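Local coordinates for cell wall surface anchor family protein (Streptococcus pneumoniae, PDB 4OQ1), which probably anchors the pilus to the bacterial cell wall as an ancillary pilin built partly of CnaB-type domains, at residues F262-G267 against T271-A276; A276-M281 against G306-E311; G286-V291 against Y319-Q324. The protein carries 3 engineered substitutions. All blocks are in the same frame, centred on the assembly; numbering follows the deposited sequence.

Interaction 1 (F262-G267 against T271-A276)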
ATOM      1  N   PHE A 262     -32.872 -26.395   0.020  1.00 19.72           N
ATOM      2  CA  PHE A 262     -32.550 -27.776   0.257  1.00 19.16           C
ATOM      3  C   PHE A 262     -33.630 -28.505   1.119  1.00 17.80           C
ATOM      4  O   PHE A 262     -34.332 -27.912   1.971  1.00 18.13           O
ATOM      5  CB  PHE A 262     -31.185 -27.914   0.979  1.00 19.36           C
ATOM      6  CG  PHE A 262     -30.019 -27.359   0.208  1.00 18.52           C
ATOM      7  CD1 PHE A 262     -29.344 -28.188  -0.704  1.00 15.43           C
ATOM      8  CD2 PHE A 262     -29.561 -26.150   0.512  1.00 17.49           C
ATOM      9  CE1 PHE A 262     -28.302 -27.723  -1.417  1.00 19.09           C
ATOM     10  CE2 PHE A 262     -28.468 -25.654  -0.203  1.00 19.57           C
ATOM     11  CZ  PHE A 262     -27.866 -26.452  -1.187  1.00 17.35           C
ATOM     12  N   MET A 263     -33.634 -29.824   0.952  1.00 22.18           N
ATOM     13  CA  MET A 263     -34.395 -30.733   1.862  1.00 17.59           C
ATOM     14  C   MET A 263     -33.624 -32.029   2.173  1.00 16.32           C
ATOM     15  O   MET A 263     -33.185 -32.789   1.243  1.00 16.14           O
ATOM     16  CB  MET A 263     -35.760 -31.089   1.264  1.00 19.28           C
ATOM     17  CG  MET A 263     -36.648 -31.735   2.314  1.00 22.76           C
ATOM     18  SD  MET A 263     -38.163 -32.452   1.633  1.00 32.41           S
ATOM     19  CE  MET A 263     -38.523 -33.580   2.941  1.00 42.58           C
ATOM     20  N   LYS A 264     -33.412 -32.252   3.466  1.00 15.67           N
ATOM     21  CA  LYS A 264     -32.664 -33.400   3.951  1.00 15.94           C
ATOM     22  C   LYS A 264     -33.616 -34.543   4.248  1.00 17.39           C
ATOM     23  O   LYS A 264     -34.505 -34.427   5.093  1.00 16.14           O
ATOM     24  CB  LYS A 264     -31.871 -33.033   5.207  1.00 16.56           C
ATOM     25  CG  LYS A 264     -30.992 -34.155   5.736  1.00 18.48           C
ATOM     26  CD  LYS A 264     -29.780 -34.374   4.845  1.00 23.21           C
ATOM     27  CE  LYS A 264     -28.882 -35.469   5.395  1.00 27.54           C
ATOM     28  NZ  LYS A 264     -29.402 -36.828   5.077  1.00 28.55           N
ATOM     29  N   VAL A 265     -33.428 -35.647   3.539  1.00 17.16           N
ATOM     30  CA  VAL A 265     -34.312 -36.792   3.658  1.00 18.39           C
ATOM     31  C   VAL A 265     -33.575 -38.066   3.841  1.00 19.69           C
ATOM     32  O   VAL A 265     -32.379 -38.134   3.641  1.00 19.99           O
ATOM     33  CB  VAL A 265     -35.231 -37.051   2.463  1.00 18.29           C
ATOM     34  CG1 VAL A 265     -36.063 -35.844   2.138  1.00 15.75           C
ATOM     35  CG2 VAL A 265     -34.453 -37.459   1.237  1.00 19.97           C
ATOM     36  N   ASP A 266     -34.323 -39.073   4.317  1.00 20.75           N
ATOM     37  CA  ASP A 266     -33.812 -40.447   4.357  1.00 21.83           C
ATOM     38  C   ASP A 266     -33.887 -40.915   2.895  1.00 22.54           C
ATOM     39  O   ASP A 266     -34.957 -40.766   2.171  1.00 24.26           O
ATOM     40  CB  ASP A 266     -34.771 -41.280   5.256  1.00 24.09           C
ATOM     41  CG  ASP A 266     -34.396 -42.726   5.350  1.00 25.67           C
ATOM     42  OD1 ASP A 266     -34.228 -43.383   4.297  1.00 30.04           O
ATOM     43  OD2 ASP A 266     -34.451 -43.212   6.489  1.00 28.98           O
ATOM     44  N   GLY A 267     -32.814 -41.493   2.430  1.00 25.92           N
ATOM     45  CA  GLY A 267     -32.740 -41.814   1.055  1.00 29.61           C
ATOM     46  C   GLY A 267     -33.644 -42.951   0.623  1.00 34.20           C
ATOM     47  O   GLY A 267     -34.029 -43.024  -0.540  1.00 42.21           O
ATOM     48  N   THR A 271     -38.543 -39.492   3.507  1.00 23.34           N
ATOM     49  CA  THR A 271     -39.197 -38.685   4.601  1.00 27.13           C
ATOM     50  C   THR A 271     -38.144 -37.753   5.190  1.00 22.34           C
ATOM     51  O   THR A 271     -36.919 -38.030   5.137  1.00 19.07           O
ATOM     52  CB  THR A 271     -39.813 -39.567   5.682  1.00 29.63           C
ATOM     53  OG1 THR A 271     -38.893 -40.585   6.081  1.00 31.32           O
ATOM     54  CG2 THR A 271     -41.065 -40.216   5.109  1.00 34.45           C
ATOM     55  N   SER A 272     -38.595 -36.588   5.620  1.00 23.47           N
ATOM     56  CA  SER A 272     -37.665 -35.550   6.044  1.00 20.97           C
ATOM     57  C   SER A 272     -36.949 -35.868   7.326  1.00 18.89           C
ATOM     58  O   SER A 272     -37.424 -36.675   8.169  1.00 19.64           O
ATOM     59  CB  SER A 272     -38.406 -34.267   6.198  1.00 20.30           C
ATOM     60  OG  SER A 272     -39.099 -34.281   7.413  1.00 24.82           O
ATOM     61  N   LEU A 273     -35.772 -35.245   7.512  1.00 16.92           N
ATOM     62  CA  LEU A 273     -34.923 -35.440   8.665  1.00 18.93           C
ATOM     63  C   LEU A 273     -34.441 -34.128   9.225  1.00 17.77           C
ATOM     64  O   LEU A 273     -33.888 -33.339   8.500  1.00 18.46           O
ATOM     65  CB  LEU A 273     -33.727 -36.338   8.404  1.00 20.56           C
ATOM     66  CG  LEU A 273     -33.895 -37.671   7.778  1.00 22.34           C
ATOM     67  CD1 LEU A 273     -32.553 -38.262   7.402  1.00 21.91           C
ATOM     68  CD2 LEU A 273     -34.552 -38.571   8.828  1.00 23.85           C
ATOM     69  N   GLN A 274     -34.682 -33.911  10.508  1.00 19.09           N
ATOM     70  CA  GLN A 274     -34.287 -32.764  11.283  1.00 20.19           C
ATOM     71  C   GLN A 274     -32.920 -32.986  11.894  1.00 21.72           C
ATOM     72  O   GLN A 274     -32.513 -34.123  12.205  1.00 18.06           O
ATOM     73  CB  GLN A 274     -35.252 -32.604  12.447  1.00 23.76           C
ATOM     74  CG  GLN A 274     -35.071 -31.251  13.137  1.00 26.57           C
ATOM     75  CD  GLN A 274     -36.087 -31.030  14.250  1.00 34.30           C
ATOM     76  OE1 GLN A 274     -36.886 -31.921  14.585  1.00 39.62           O
ATOM     77  NE2 GLN A 274     -36.091 -29.837  14.806  1.00 38.58           N
ATOM     78  N   GLY A 275     -32.192 -31.892  12.044  1.00 21.58           N
ATOM     79  CA  GLY A 275     -30.922 -31.895  12.771  1.00 27.46           C
ATOM     80  C   GLY A 275     -29.652 -32.238  11.975  1.00 26.31           C
ATOM     81  O   GLY A 275     -28.587 -32.537  12.566  1.00 28.28           O
ATOM     82  N   ALA A 276     -29.719 -32.214  10.648  1.00 20.77           N
ATOM     83  CA  ALA A 276     -28.486 -32.390   9.865  1.00 21.24           C
ATOM     84  C   ALA A 276     -27.874 -31.004   9.805  1.00 18.47           C
ATOM     85  O   ALA A 276     -28.545 -30.040   9.433  1.00 25.97           O
ATOM     86  CB  ALA A 276     -28.689 -32.894   8.445  1.00 20.63           C
TER
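Lys264 leaves its strand with CG turned away from its own amide N (chi1 -177°), and its chain then bends at chi2 and chi4. This lays CG, CD and CE alongside Ala276, with Lys264 CG 3.8 Å from Ala276 CB. In Leu273, CG is beside the backbone N (chi1 -51°), which places CD1 over the backbone of the strand. Leu273 CD1 lies 3.6 Å from Asp266 N and 3.7 Å from Val265 C. The same methyl comes within 4.2 Å of Lys264 NZ, where the two side chains cross obliquely. The CE methyl of Met263 reaches Ser272 CB, but the approach is suspiciously short and its detail is doubtful.

Two backbone bonds flank the Val265-Ser272 pair and make a single beta bridge. Asp266 N bonds Thr271 O at 2.9 Å. Leu273 N bonds Lys264 O, also at 2.9 Å. Val265 CA adds a CA-H...O contact to Thr271 O at 3.2 Å, and Ser272 CA makes another to Lys264 O at 3.5 Å.

The strand 260-266 opens the second CnaB-type prealbumin-like domain. Such domains are known for internal isopeptide bonds, and Lys264 NZ is covalently joined to Asn354 CG on strand 350-354. The loop after the strand therefore packs against the lysine arm of this cross-link, and Leu273 also touches Asn354. Asp266 OD2 meets Lys356 and Tyr329, while its OD1 accepts from the amides of Arg268 and Thr269.

Interaction 2 (A276-M281 against G306-E311)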
ATOM      1  N   ALA A 276     -29.719 -32.214  10.648  1.00 20.77           N
ATOM      2  CA  ALA A 276     -28.486 -32.390   9.865  1.00 21.24           C
ATOM      3  C   ALA A 276     -27.874 -31.004   9.805  1.00 18.47           C
ATOM      4  O   ALA A 276     -28.545 -30.040   9.433  1.00 25.97           O
ATOM      5  CB  ALA A 276     -28.689 -32.894   8.445  1.00 20.63           C
ATOM      6  N   MET A 277     -26.659 -30.887  10.275  1.00 17.59           N
ATOM      7  CA  MET A 277     -25.976 -29.595  10.271  1.00 16.96           C
ATOM      8  C   MET A 277     -24.849 -29.533   9.286  1.00 16.47           C
ATOM      9  O   MET A 277     -23.964 -30.406   9.265  1.00 21.06           O
ATOM     10  CB  MET A 277     -25.525 -29.163  11.712  1.00 18.61           C
ATOM     11  CG  MET A 277     -26.594 -29.275  12.796  1.00 24.08           C
ATOM     12  SD  MET A 277     -25.933 -28.919  14.455  1.00 32.11           S
ATOM     13  CE  MET A 277     -25.577 -27.168  14.265  1.00 27.50           C
ATOM     14  N   PHE A 278     -24.819 -28.447   8.526  1.00 17.13           N
ATOM     15  CA  PHE A 278     -23.783 -28.182   7.605  1.00 18.93           C
ATOM     16  C   PHE A 278     -23.167 -26.797   7.689  1.00 19.63           C
ATOM     17  O   PHE A 278     -23.874 -25.759   7.935  1.00 19.93           O
ATOM     18  CB  PHE A 278     -24.248 -28.358   6.178  1.00 20.56           C
ATOM     19  CG  PHE A 278     -24.969 -29.647   5.898  1.00 20.38           C
ATOM     20  CD1 PHE A 278     -24.279 -30.740   5.353  1.00 22.82           C
ATOM     21  CD2 PHE A 278     -26.321 -29.748   6.091  1.00 19.73           C
ATOM     22  CE1 PHE A 278     -24.971 -31.915   5.022  1.00 18.72           C
ATOM     23  CE2 PHE A 278     -27.002 -30.935   5.814  1.00 18.30           C
ATOM     24  CZ  PHE A 278     -26.296 -32.014   5.267  1.00 17.53           C
ATOM     25  N   LYS A 279     -21.887 -26.733   7.374  1.00 18.83           N
ATOM     26  CA  LYS A 279     -21.252 -25.424   7.164  1.00 17.67           C
ATOM     27  C   LYS A 279     -21.089 -25.175   5.727  1.00 18.19           C
ATOM     28  O   LYS A 279     -20.669 -26.094   4.980  1.00 17.42           O
ATOM     29  CB  LYS A 279     -19.905 -25.420   7.891  1.00 22.29           C
ATOM     30  CG  LYS A 279     -19.160 -24.135   7.858  1.00 25.40           C
ATOM     31  CD  LYS A 279     -17.944 -24.205   8.778  1.00 30.27           C
ATOM     32  CE  LYS A 279     -18.279 -24.262  10.277  1.00 34.98           C
ATOM     33  NZ  LYS A 279     -17.059 -24.360  11.171  1.00 39.02           N
ATOM     34  N   VAL A 280     -21.457 -23.957   5.265  1.00 17.65           N
ATOM     35  CA  VAL A 280     -21.322 -23.696   3.859  1.00 18.79           C
ATOM     36  C   VAL A 280     -19.924 -23.236   3.494  1.00 18.95           C
ATOM     37  O   VAL A 280     -19.438 -22.357   4.117  1.00 19.40           O
ATOM     38  CB  VAL A 280     -22.351 -22.627   3.387  1.00 18.97           C
ATOM     39  CG1 VAL A 280     -22.163 -22.430   1.919  1.00 21.36           C
ATOM     40  CG2 VAL A 280     -23.798 -23.046   3.711  1.00 22.65           C
ATOM     41  N   MET A 281     -19.274 -23.848   2.524  1.00 17.95           N
ATOM     42  CA  MET A 281     -17.874 -23.538   2.185  1.00 21.09           C
ATOM     43  C   MET A 281     -17.670 -23.338   0.716  1.00 20.68           C
ATOM     44  O   MET A 281     -18.424 -23.856  -0.099  1.00 22.69           O
ATOM     45  CB  MET A 281     -16.979 -24.729   2.500  1.00 20.80           C
ATOM     46  CG  MET A 281     -17.326 -25.437   3.780  1.00 28.85           C
ATOM     47  SD  MET A 281     -16.346 -24.768   5.128  1.00 36.39           S
ATOM     48  CE  MET A 281     -15.936 -26.330   5.811  1.00 31.42           C
ATOM     49  N   GLY A 306     -37.225 -31.122   7.283  1.00 19.26           N
ATOM     50  CA  GLY A 306     -36.082 -31.411   6.417  1.00 18.85           C
ATOM     51  C   GLY A 306     -35.452 -30.182   5.773  1.00 19.30           C
ATOM     52  O   GLY A 306     -34.400 -30.247   5.215  1.00 22.28           O
ATOM     53  N   ARG A 307     -36.134 -29.037   5.791  1.00 20.06           N
ATOM     54  CA  ARG A 307     -35.711 -27.887   4.989  1.00 21.47           C
ATOM     55  C   ARG A 307     -34.634 -26.941   5.581  1.00 18.78           C
ATOM     56  O   ARG A 307     -34.563 -26.665   6.770  1.00 18.30           O
ATOM     57  CB  ARG A 307     -36.903 -26.968   4.607  1.00 20.60           C
ATOM     58  CG  ARG A 307     -38.005 -27.562   3.789  1.00 23.41           C
ATOM     59  CD  ARG A 307     -37.524 -27.959   2.404  1.00 29.54           C
ATOM     60  NE  ARG A 307     -37.345 -26.776   1.534  1.00 31.18           N
ATOM     61  CZ  ARG A 307     -38.274 -26.286   0.686  1.00 30.23           C
ATOM     62  NH1 ARG A 307     -39.478 -26.850   0.528  1.00 33.03           N
ATOM     63  NH2 ARG A 307     -37.977 -25.241  -0.047  1.00 28.32           N
ATOM     64  N   PHE A 308     -33.850 -26.420   4.645  1.00 18.97           N
ATOM     65  CA  PHE A 308     -32.895 -25.378   4.881  1.00 18.40           C
ATOM     66  C   PHE A 308     -32.528 -24.730   3.559  1.00 20.71           C
ATOM     67  O   PHE A 308     -32.804 -25.247   2.480  1.00 20.33           O
ATOM     68  CB  PHE A 308     -31.679 -25.892   5.658  1.00 18.91           C
ATOM     69  CG  PHE A 308     -30.890 -26.974   4.930  1.00 18.09           C
ATOM     70  CD1 PHE A 308     -31.300 -28.276   4.935  1.00 17.57           C
ATOM     71  CD2 PHE A 308     -29.685 -26.653   4.283  1.00 17.39           C
ATOM     72  CE1 PHE A 308     -30.557 -29.212   4.286  1.00 17.40           C
ATOM     73  CE2 PHE A 308     -28.937 -27.649   3.647  1.00 17.30           C
ATOM     74  CZ  PHE A 308     -29.385 -28.876   3.666  1.00 18.03           C
ATOM     75  N   ARG A 309     -31.788 -23.621   3.653  1.00 23.69           N
ATOM     76  CA  ARG A 309     -31.689 -22.704   2.578  1.00 23.36           C
ATOM     77  C   ARG A 309     -30.412 -21.832   2.707  1.00 21.26           C
ATOM     78  O   ARG A 309     -29.973 -21.598   3.775  1.00 23.04           O
ATOM     79  CB  ARG A 309     -32.901 -21.785   2.722  1.00 25.87           C
ATOM     80  CG  ARG A 309     -33.224 -21.010   1.531  1.00 31.22           C
ATOM     81  CD  ARG A 309     -34.603 -20.382   1.720  1.00 37.04           C
ATOM     82  NE  ARG A 309     -34.950 -19.760   0.465  1.00 45.63           N
ATOM     83  CZ  ARG A 309     -34.763 -18.477   0.189  1.00 49.84           C
ATOM     84  NH1 ARG A 309     -35.098 -17.999  -1.003  1.00 55.88           N
ATOM     85  NH2 ARG A 309     -34.270 -17.668   1.111  1.00 54.86           N
ATOM     86  N   VAL A 310     -29.860 -21.456   1.567  1.00 22.72           N
ATOM     87  CA  VAL A 310     -28.813 -20.408   1.467  1.00 26.72           C
ATOM     88  C   VAL A 310     -29.337 -19.349   0.468  1.00 23.74           C
ATOM     89  O   VAL A 310     -29.882 -19.669  -0.596  1.00 25.89           O
ATOM     90  CB  VAL A 310     -27.456 -20.965   0.985  1.00 29.03           C
ATOM     91  CG1 VAL A 310     -27.057 -22.143   1.823  1.00 27.47           C
ATOM     92  CG2 VAL A 310     -27.522 -21.405  -0.478  1.00 35.86           C
ATOM     93  N   GLU A 311     -29.229 -18.106   0.878  1.00 27.90           N
ATOM     94  CA  GLU A 311     -29.769 -17.033   0.082  1.00 29.52           C
ATOM     95  C   GLU A 311     -28.724 -15.921  -0.161  1.00 27.52           C
ATOM     96  O   GLU A 311     -27.836 -15.673   0.666  1.00 27.89           O
ATOM     97  CB  GLU A 311     -31.023 -16.483   0.785  1.00 35.85           C
ATOM     98  CG  GLU A 311     -31.589 -15.227   0.106  1.00 44.17           C
ATOM     99  CD  GLU A 311     -32.955 -14.785   0.646  1.00 53.66           C
ATOM    100  OE1 GLU A 311     -33.386 -15.323   1.699  1.00 58.78           O
ATOM    101  OE2 GLU A 311     -33.598 -13.894   0.010  1.00 62.12           O
TER
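Phe278 and Phe308 meet corner on, Phe278 CE2 lying 3.8 Å from Phe308 CZ. The two side chains arrive by different rotations. Phe278 holds CG anti to its carbonyl carbon, beside the backbone N (chi1 -49°). Phe308 puts CG between the backbone N and the carbonyl carbon (chi1 62°), a crowded position that its extended backbone accommodates. The side chains cross at about a right angle, yet the ring planes are only 22° apart. The rings are slid past each other, with centroids 5.5 Å apart, and barely overlap. Phe278 CD2 adds a second touch, at 4.0 Å from Phe308 CZ.

Two residues further along each strand, Val280 meets Val310. The touching methyls are Val280 CG2 and Val310 CG1, 3.9 Å apart. Each lies anti to its own carbonyl carbon: a different branch of each valine fills the same position, beside the backbone N. The CA atoms of Val280 and Val310 are the nearest across the segments, 8.5 Å apart. That separation leaves room for side chains alone, and the contact is apolar throughout.

All four residues are buried. Val300 touches both phenylalanines, as does Leu320, and Phe262 lays its ring near that of Phe308. Arg309 takes no part in the core. Its NH2 bonds Glu311 OE1, just past the strand, at 2.6 Å in a salt bridge; the oxygen lies in the guanidinium plane but is approached from above the carboxylate plane. Asp261 takes Arg309 NE.

Strands 277-284 and 307-310 belong to different sheets. Their inward-facing residues form the hydrophobic core of a beta sandwich, here of the CnaB-type, prealbumin-like fold.

Interaction 3 (G286-V291 against Y319-Q324)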
ATOM      1  N   GLY A 286      -7.228 -25.786  -2.819  1.00 19.62           N
ATOM      2  CA  GLY A 286      -7.173 -27.103  -2.245  1.00 21.43           C
ATOM      3  C   GLY A 286      -7.722 -27.230  -0.864  1.00 21.76           C
ATOM      4  O   GLY A 286      -7.726 -28.309  -0.312  1.00 23.49           O
ATOM      5  N   HIS A 287      -8.196 -26.149  -0.258  1.00 20.17           N
ATOM      6  CA  HIS A 287      -8.891 -26.333   0.972  1.00 26.88           C
ATOM      7  C   HIS A 287     -10.237 -25.619   1.046  1.00 26.40           C
ATOM      8  O   HIS A 287     -10.507 -24.707   0.324  1.00 24.10           O
ATOM      9  CB  HIS A 287      -8.072 -26.027   2.209  1.00 33.44           C
ATOM     10  CG  HIS A 287      -7.319 -24.741   2.165  1.00 37.88           C
ATOM     11  ND1 HIS A 287      -7.886 -23.548   2.520  1.00 45.64           N
ATOM     12  CD2 HIS A 287      -6.017 -24.480   1.900  1.00 46.59           C
ATOM     13  CE1 HIS A 287      -6.989 -22.590   2.429  1.00 46.24           C
ATOM     14  NE2 HIS A 287      -5.846 -23.129   2.054  1.00 53.87           N
ATOM     15  N   TYR A 288     -11.053 -26.097   1.958  1.00 21.41           N
ATOM     16  CA  TYR A 288     -12.364 -25.502   2.158  1.00 19.25           C
ATOM     17  C   TYR A 288     -12.298 -24.360   3.071  1.00 22.26           C
ATOM     18  O   TYR A 288     -11.721 -24.396   4.174  1.00 23.25           O
ATOM     19  CB  TYR A 288     -13.389 -26.546   2.652  1.00 18.41           C
ATOM     20  CG  TYR A 288     -13.654 -27.723   1.740  1.00 19.11           C
ATOM     21  CD1 TYR A 288     -14.452 -27.584   0.633  1.00 17.76           C
ATOM     22  CD2 TYR A 288     -13.203 -29.015   2.061  1.00 19.37           C
ATOM     23  CE1 TYR A 288     -14.783 -28.608  -0.204  1.00 21.52           C
ATOM     24  CE2 TYR A 288     -13.434 -30.036   1.192  1.00 21.31           C
ATOM     25  CZ  TYR A 288     -14.231 -29.883   0.090  1.00 20.33           C
ATOM     26  OH  TYR A 288     -14.548 -30.912  -0.730  1.00 22.26           O
ATOM     27  N   THR A 289     -12.941 -23.282   2.646  1.00 22.23           N
ATOM     28  CA  THR A 289     -12.995 -22.113   3.543  1.00 23.59           C
ATOM     29  C   THR A 289     -14.409 -21.591   3.731  1.00 23.63           C
ATOM     30  O   THR A 289     -15.212 -21.572   2.804  1.00 25.85           O
ATOM     31  CB  THR A 289     -12.101 -20.957   3.022  1.00 27.72           C
ATOM     32  OG1 THR A 289     -12.720 -20.336   1.909  1.00 33.03           O
ATOM     33  CG2 THR A 289     -10.792 -21.419   2.574  1.00 30.00           C
ATOM     34  N   PRO A 290     -14.755 -21.174   4.939  1.00 26.50           N
ATOM     35  CA  PRO A 290     -16.113 -20.783   5.245  1.00 25.94           C
ATOM     36  C   PRO A 290     -16.670 -19.580   4.478  1.00 29.83           C
ATOM     37  O   PRO A 290     -15.988 -18.589   4.218  1.00 23.93           O
ATOM     38  CB  PRO A 290     -16.046 -20.449   6.720  1.00 34.15           C
ATOM     39  CG  PRO A 290     -15.054 -21.424   7.253  1.00 36.32           C
ATOM     40  CD  PRO A 290     -14.113 -21.768   6.119  1.00 32.39           C
ATOM     41  N   VAL A 291     -17.932 -19.689   4.090  1.00 24.71           N
ATOM     42  CA  VAL A 291     -18.623 -18.530   3.484  1.00 25.38           C
ATOM     43  C   VAL A 291     -19.039 -17.639   4.638  1.00 26.03           C
ATOM     44  O   VAL A 291     -19.474 -18.122   5.657  1.00 25.94           O
ATOM     45  CB  VAL A 291     -19.847 -18.984   2.666  1.00 24.59           C
ATOM     46  CG1 VAL A 291     -20.754 -17.812   2.316  1.00 29.29           C
ATOM     47  CG2 VAL A 291     -19.395 -19.629   1.393  1.00 25.94           C
ATOM     48  N   TYR A 319     -20.158 -25.792  -1.318  1.00 18.97           N
ATOM     49  CA  TYR A 319     -20.173 -27.106  -0.644  1.00 18.20           C
ATOM     50  C   TYR A 319     -20.844 -27.049   0.733  1.00 16.45           C
ATOM     51  O   TYR A 319     -20.534 -26.167   1.560  1.00 16.74           O
ATOM     52  CB  TYR A 319     -18.791 -27.724  -0.513  1.00 19.84           C
ATOM     53  CG  TYR A 319     -17.959 -27.758  -1.764  1.00 21.65           C
ATOM     54  CD1 TYR A 319     -17.926 -28.845  -2.577  1.00 20.77           C
ATOM     55  CD2 TYR A 319     -17.212 -26.620  -2.132  1.00 25.84           C
ATOM     56  CE1 TYR A 319     -17.197 -28.812  -3.743  1.00 25.47           C
ATOM     57  CE2 TYR A 319     -16.516 -26.578  -3.296  1.00 25.35           C
ATOM     58  CZ  TYR A 319     -16.479 -27.678  -4.061  1.00 24.44           C
ATOM     59  OH  TYR A 319     -15.767 -27.590  -5.191  1.00 25.15           O
ATOM     60  N   LEU A 320     -21.712 -28.045   0.999  1.00 13.83           N
ATOM     61  CA  LEU A 320     -22.295 -28.247   2.288  1.00 13.49           C
ATOM     62  C   LEU A 320     -21.353 -29.235   2.987  1.00 15.53           C
ATOM     63  O   LEU A 320     -21.337 -30.422   2.598  1.00 18.57           O
ATOM     64  CB  LEU A 320     -23.693 -28.884   2.248  1.00 13.36           C
ATOM     65  CG  LEU A 320     -24.780 -28.013   1.527  1.00 15.23           C
ATOM     66  CD1 LEU A 320     -26.128 -28.714   1.579  1.00 16.50           C
ATOM     67  CD2 LEU A 320     -24.922 -26.711   2.242  1.00 17.73           C
ATOM     68  N   TRP A 321     -20.569 -28.712   3.908  1.00 15.65           N
ATOM     69  CA  TRP A 321     -19.626 -29.529   4.723  1.00 16.13           C
ATOM     70  C   TRP A 321     -20.399 -30.004   5.911  1.00 16.62           C
ATOM     71  O   TRP A 321     -20.860 -29.159   6.736  1.00 17.96           O
ATOM     72  CB  TRP A 321     -18.408 -28.704   5.177  1.00 20.43           C
ATOM     73  CG  TRP A 321     -17.506 -29.408   6.171  1.00 20.96           C
ATOM     74  CD1 TRP A 321     -17.623 -29.406   7.504  1.00 25.87           C
ATOM     75  CD2 TRP A 321     -16.387 -30.219   5.865  1.00 22.13           C
ATOM     76  NE1 TRP A 321     -16.634 -30.215   8.082  1.00 25.07           N
ATOM     77  CE2 TRP A 321     -15.826 -30.652   7.077  1.00 26.08           C
ATOM     78  CE3 TRP A 321     -15.754 -30.562   4.694  1.00 25.61           C
ATOM     79  CZ2 TRP A 321     -14.710 -31.518   7.130  1.00 23.16           C
ATOM     80  CZ3 TRP A 321     -14.616 -31.382   4.763  1.00 24.52           C
ATOM     81  CH2 TRP A 321     -14.139 -31.850   5.943  1.00 25.66           C
ATOM     82  N   GLU A 322     -20.583 -31.312   6.026  1.00 18.83           N
ATOM     83  CA  GLU A 322     -21.475 -31.875   7.119  1.00 20.20           C
ATOM     84  C   GLU A 322     -20.789 -31.842   8.454  1.00 22.80           C
ATOM     85  O   GLU A 322     -19.690 -32.434   8.626  1.00 19.98           O
ATOM     86  CB  GLU A 322     -21.955 -33.304   6.848  1.00 22.55           C
ATOM     87  CG  GLU A 322     -22.996 -33.760   7.898  1.00 21.98           C
ATOM     88  CD  GLU A 322     -23.563 -35.139   7.583  1.00 23.68           C
ATOM     89  OE1 GLU A 322     -22.776 -36.015   7.176  1.00 30.45           O
ATOM     90  OE2 GLU A 322     -24.774 -35.312   7.737  1.00 25.69           O
ATOM     91  N   LEU A 323     -21.356 -31.049   9.373  1.00 18.81           N
ATOM     92  CA  LEU A 323     -20.881 -31.014  10.734  1.00 22.10           C
ATOM     93  C   LEU A 323     -21.509 -32.102  11.626  1.00 23.94           C
ATOM     94  O   LEU A 323     -20.838 -32.629  12.460  1.00 25.26           O
ATOM     95  CB  LEU A 323     -21.211 -29.661  11.352  1.00 19.16           C
ATOM     96  CG  LEU A 323     -20.536 -28.451  10.669  1.00 21.39           C
ATOM     97  CD1 LEU A 323     -21.100 -27.106  11.109  1.00 24.52           C
ATOM     98  CD2 LEU A 323     -19.032 -28.464  10.934  1.00 26.48           C
ATOM     99  N   GLN A 324     -22.777 -32.421  11.426  1.00 19.68           N
ATOM    100  CA  GLN A 324     -23.494 -33.386  12.246  1.00 23.73           C
ATOM    101  C   GLN A 324     -24.617 -34.092  11.416  1.00 21.56           C
ATOM    102  O   GLN A 324     -25.490 -33.427  10.829  1.00 21.96           O
ATOM    103  CB  GLN A 324     -24.164 -32.642  13.414  1.00 24.62           C
ATOM    104  CG  GLN A 324     -25.193 -33.433  14.167  1.00 28.68           C
ATOM    105  CD  GLN A 324     -25.718 -32.719  15.371  1.00 35.04           C
ATOM    106  OE1 GLN A 324     -25.023 -32.632  16.375  1.00 33.57           O
ATOM    107  NE2 GLN A 324     -26.964 -32.172  15.277  1.00 32.49           N
TER
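Tyr288 and Tyr319 have the nearest CA atoms across the segments, 8.5 Å apart, because strand 277-284 runs between their strands in the same sheet. The contact is therefore made by aromatic side chains alone, reaching across that middle strand.

Tyr288 is the central ring. Its CE1 atom comes over one face of the Tyr319 ring, 3.6 Å from Tyr319 CG and displaced toward the rim. The planes are 72° apart and the centroids 5.2 Å apart, a T-shaped (edge-to-face) pair in which Tyr288 supplies the edge. The two side chains cross at about a right angle.

On its far side Tyr288 meets Trp321 through CD2. Tyr288 CD2 lies 3.9 Å from Trp321 CZ3 and 4.0 Å from Trp321 CE3, so the six-membered ring of the indole does the touching. Here the planes are 52° apart, an oblique pairing. Trp321 reaches this place with CG on the far side of CB from the amide N (chi1 172°), which differs from the rotation of both tyrosines. Tyr288 thus has one ring neighbour at CE1 and another at CD2, atoms that lie across the ring from each other.

Pro335 touches all three aromatic residues, and Met281 of the middle strand packs against Trp321. Leu320, between Tyr319 and Trp321 in sequence, instead touches Phe278 and Phe338. Trp321 is exposed and the tyrosines are partly so.

The three rings make an aromatic cluster on the outer face of the five-stranded antiparallel sheet. It joins next-but-one strands of one sheet in this CnaB-type sandwich, on the side away from the core.

All three contacts lie in the C-terminal CnaB-type domain. Interactions 1 and 2 have centres about 11 Å apart, as do interactions 2 and 3; interactions 1 and 3 are about 19 Å apart. Interaction 1 comes first along the chain, and Ala276 links it to interaction 2. Interactions 2 and 3 then alternate their segments. Strands 260-266 and 307-310 are neighbours in the smaller sheet. Strand 277-284 pairs with both 287-293 and 316-322 in the larger one. The contacts thus run from the cross-linked sheet, through the core, to the outer surface. This is consistent with a stiff domain suited to a pilus anchor.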